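PDB 2PKH: histidine utilization repressor from Pseudomonas syringae pv. tomato, which probably represses the histidine utilization (hut) operon by binding DNA in the absence of inducer, and is represented here by the C-terminal UTRA domain. Local coordinates for the interface of chains A and B. Numbering follows the deposited sequence. Chains: chain A/B, Histidine utilization repressor.

Contact 1: the interface of chains A and B. Residues chain A 115, 141-143; chain B 91-93.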
loop_
_atom_site.group_PDB
_atom_site.type_symbol
_atom_site.label_atom_id
_atom_site.label_comp_id
_atom_site.label_asym_id
_atom_site.label_seq_id
_atom_site.Cartn_x
_atom_site.Cartn_y
_atom_site.Cartn_z
ATOM N N LEU A 115 -15.293 4.532 12.413
ATOM C CA LEU A 115 -14.039 4.318 11.705
ATOM C C LEU A 115 -13.157 5.575 11.635
ATOM O O LEU A 115 -13.465 6.532 10.945
ATOM C CB LEU A 115 -14.322 3.809 10.262
ATOM C CG LEU A 115 -13.236 3.033 9.500
ATOM C CD1 LEU A 115 -12.824 1.728 10.248
ATOM C CD2 LEU A 115 -13.924 2.729 8.218
ATOM N N ARG A 141 -18.018 2.668 4.812
ATOM C CA ARG A 141 -17.008 1.584 4.851
ATOM C C ARG A 141 -15.844 1.888 3.921
ATOM O O ARG A 141 -15.997 2.635 2.963
ATOM C CB ARG A 141 -17.626 0.218 4.483
ATOM C CG ARG A 141 -18.449 0.162 3.240
ATOM C CD ARG A 141 -19.096 -1.176 3.082
ATOM N NE ARG A 141 -19.792 -1.275 1.803
ATOM C CZ ARG A 141 -21.121 -1.240 1.652
ATOM N NH1 ARG A 141 -21.916 -1.124 2.712
ATOM N NH2 ARG A 141 -21.661 -1.326 0.433
ATOM N N LEU A 142 -14.685 1.326 4.216
ATOM C CA LEU A 142 -13.516 1.513 3.365
ATOM C C LEU A 142 -13.555 0.280 2.478
ATOM O O LEU A 142 -13.760 -0.822 3.005
ATOM C CB LEU A 142 -12.263 1.449 4.223
ATOM C CG LEU A 142 -11.473 2.624 4.760
ATOM C CD1 LEU A 142 -10.591 2.221 5.922
ATOM C CD2 LEU A 142 -10.512 3.087 3.667
ATOM N N GLU A 143 -13.400 0.411 1.155
ATOM C CA GLU A 143 -13.475 -0.771 0.272
ATOM C C GLU A 143 -12.356 -0.700 -0.752
ATOM O O GLU A 143 -12.118 0.354 -1.328
ATOM C CB GLU A 143 -14.791 -0.750 -0.504
ATOM C CG GLU A 143 -16.069 -0.961 0.302
ATOM C CD GLU A 143 -17.299 -0.691 -0.525
ATOM O OE1 GLU A 143 -17.449 -1.331 -1.572
ATOM O OE2 GLU A 143 -18.120 0.166 -0.150
ATOM N N HIS B 91 -11.073 -6.051 0.015
ATOM C CA HIS B 91 -11.267 -5.776 1.458
ATOM C C HIS B 91 -12.361 -4.752 1.675
ATOM O O HIS B 91 -12.647 -3.919 0.793
ATOM C CB HIS B 91 -9.922 -5.366 2.124
ATOM C CG HIS B 91 -9.409 -4.026 1.673
ATOM N ND1 HIS B 91 -8.596 -3.867 0.569
ATOM C CD2 HIS B 91 -9.592 -2.782 2.187
ATOM C CE1 HIS B 91 -8.296 -2.585 0.418
ATOM N NE2 HIS B 91 -8.897 -1.901 1.381
ATOM N N VAL B 92 -13.085 -4.897 2.786
ATOM C CA VAL B 92 -14.093 -3.971 3.150
ATOM C C VAL B 92 -13.849 -3.798 4.641
ATOM O O VAL B 92 -13.757 -4.810 5.391
ATOM C CB VAL B 92 -15.500 -4.545 2.873
ATOM C CG1 VAL B 92 -16.514 -3.649 3.353
ATOM C CG2 VAL B 92 -15.733 -4.718 1.307
ATOM N N VAL B 93 -13.671 -2.556 5.070
ATOM C CA VAL B 93 -13.310 -2.308 6.474
ATOM C C VAL B 93 -14.350 -1.372 7.069
ATOM O O VAL B 93 -14.623 -0.319 6.464
ATOM C CB VAL B 93 -11.949 -1.654 6.534
ATOM C CG1 VAL B 93 -11.510 -1.404 8.016
ATOM C CG2 VAL B 93 -10.931 -2.486 5.773
#
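B:Val92 turns CG1 anti to its backbone N (chi1 175°) and sets CG2 beside that N, while A:Arg141 swings CG between its backbone N and carbonyl carbon (chi1 50°); together these torsions bring the arginine's stem against the valine. The site belongs to the UTRA domain of a GntR-family repressor, where the C-terminal strand 142-147 of chain A pairs antiparallel with strand 88-97 of chain B. The arginine chain, extended from CG to NE, crosses the valine obliquely, its CD 3.6 Å from B:Val92 CG1. The other branch, CG2, meets A:Glu143 CG at 3.9 Å, the two side chains running alongside and pointing the same way. On chain A itself, A:Arg141 NE and A:Glu143 OE2 form a salt bridge of 2.9 Å; the hydrogen bond in it is bent and weak, yet the pairing would help hold both stems beside the valine.

A:Leu142 and B:Val93 form a bridge pair of the antiparallel strands, bonded in both directions. A:Leu142 N donates to B:Val93 O at 2.8 Å, and B:Val93 N donates back to A:Leu142 O at 2.7 Å. The side chains of this pair lie side by side, with A:Leu142 CB 3.9 Å from B:Val93 CB. A:Leu115, from strand 114-123, makes a slight, peripheral contact, crossing B:Val93 at about a right angle with CD1 4.1 Å from B:Val93 CG1.

Contact 2: the interface of chains A and B. Residues chain A 144-146; chain B 89-91.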
loop_
_atom_site.group_PDB
_atom_site.type_symbol
_atom_site.label_atom_id
_atom_site.label_comp_id
_atom_site.label_asym_id
_atom_site.label_seq_id
_atom_site.Cartn_x
_atom_site.Cartn_y
_atom_site.Cartn_z
ATOM N N GLY A 144 -11.661 -1.785 -1.010
ATOM C CA GLY A 144 -10.809 -1.793 -2.237
ATOM C C GLY A 144 -10.406 -3.161 -2.700
ATOM O O GLY A 144 -10.709 -4.163 -2.057
ATOM N N ARG A 145 -9.696 -3.202 -3.799
ATOM C CA ARG A 145 -9.208 -4.479 -4.295
ATOM C C ARG A 145 -7.866 -4.171 -4.948
ATOM O O ARG A 145 -7.709 -3.094 -5.605
ATOM C CB ARG A 145 -10.191 -4.977 -5.348
ATOM C CG ARG A 145 -9.844 -6.266 -6.082
ATOM C CD ARG A 145 -11.109 -6.785 -6.776
ATOM N NE ARG A 145 -11.494 -5.989 -7.932
ATOM C CZ ARG A 145 -12.296 -4.931 -7.907
ATOM N NH1 ARG A 145 -12.801 -4.491 -6.757
ATOM N NH2 ARG A 145 -12.574 -4.287 -9.043
ATOM N N PHE A 146 -6.934 -5.130 -4.822
ATOM C CA PHE A 146 -5.608 -4.953 -5.362
ATOM C C PHE A 146 -4.889 -6.235 -5.626
ATOM O O PHE A 146 -5.092 -7.235 -4.946
ATOM C CB PHE A 146 -4.758 -3.877 -4.642
ATOM C CG PHE A 146 -4.453 -4.120 -3.175
ATOM C CD1 PHE A 146 -4.976 -3.266 -2.207
ATOM C CD2 PHE A 146 -3.583 -5.135 -2.773
ATOM C CE1 PHE A 146 -4.677 -3.435 -0.809
ATOM C CE2 PHE A 146 -3.277 -5.347 -1.361
ATOM C CZ PHE A 146 -3.824 -4.502 -0.391
ATOM N N GLY B 89 -6.705 -9.539 -3.947
ATOM C CA GLY B 89 -7.411 -9.545 -2.634
ATOM C C GLY B 89 -8.368 -8.374 -2.684
ATOM O O GLY B 89 -8.103 -7.382 -3.431
ATOM N N GLU B 90 -9.504 -8.518 -1.977
ATOM C CA GLU B 90 -10.516 -7.464 -1.914
ATOM C C GLU B 90 -10.771 -7.276 -0.422
ATOM O O GLU B 90 -10.760 -8.262 0.287
ATOM C CB GLU B 90 -11.803 -7.994 -2.476
ATOM C CG GLU B 90 -12.883 -7.012 -2.558
ATOM C CD GLU B 90 -14.222 -7.705 -2.733
ATOM O OE1 GLU B 90 -14.736 -8.363 -1.739
ATOM O OE2 GLU B 90 -14.721 -7.565 -3.868
ATOM N N HIS B 91 -11.073 -6.051 0.015
ATOM C CA HIS B 91 -11.267 -5.776 1.458
ATOM C C HIS B 91 -12.361 -4.752 1.675
ATOM O O HIS B 91 -12.647 -3.919 0.793
ATOM C CB HIS B 91 -9.922 -5.366 2.124
ATOM C CG HIS B 91 -9.409 -4.026 1.673
ATOM N ND1 HIS B 91 -8.596 -3.867 0.569
ATOM C CD2 HIS B 91 -9.592 -2.782 2.187
ATOM C CE1 HIS B 91 -8.296 -2.585 0.418
ATOM N NE2 HIS B 91 -8.897 -1.901 1.381
#
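Main-chain hydrogen bonds join A:Gly144 with B:His91 and A:Phe146 with B:Gly89, in both directions within each pair, as expected of antiparallel strands. B:His91 N gives its hydrogen to A:Gly144 O at 2.8 Å, and A:Gly144 N donates back to B:His91 O at 3.0 Å. A:Phe146 N reaches B:Gly89 O at 2.9 Å, and B:Gly89 N answers to A:Phe146 O at 3.0 Å.

Over this framework lies the imidazole of B:His91. Its chi1 of 69° places CG between the backbone N and the carbonyl carbon, folding the ring back over the neighbouring strand: A:Gly144 N sits 3.6 Å above the ring plane, over its centre. The glycine presents no side chain beyond CA, and A:Gly144 CA lies 3.7 Å from B:His91 CE1, which is consistent with the ring lying so close to the backbone. A:Phe146 comes to the same carbon from another direction, its CE1 3.9 Å from B:His91 CE1, with the two side chains crossing at about a right angle.

Between the two bonded pairs, A:Arg145 and B:Glu90 form the intervening antiparallel bridge, their side chains on the opposite face of the sheet from the imidazole. A:Arg145 NH1 and B:Glu90 OE2 stand 4.6 Å apart, too far for a salt bridge, although their opposite charges may attract weakly. Each stem passes near a partner carbonyl: A:Arg145 CG by B:Gly89 O, and B:Glu90 CG by A:Gly144 O. The site occupies the outer half of the C-terminal strand 142-147 of chain A, laid along the start of strand 88-97 of chain B.

Contact 1 and contact 2 are consecutive stretches of one antiparallel strand pairing, their C-alpha centres about 10 Å apart. Strand 142-147 of chain A and strand 88-97 of chain B run through both, and B:His91 belongs to each. Contact 1 is also grazed by A:Leu115 of strand 114-123, whereas contact 2 continues the pairing towards the C-terminal end of chain A. Because the interface is two-fold symmetric, both contacts recur with the chains exchanged, each chain adding its C-terminal strand to a strand of the other, which suggests a dimer; the deposited assembly, with four copies, does not by itself establish the functional oligomer.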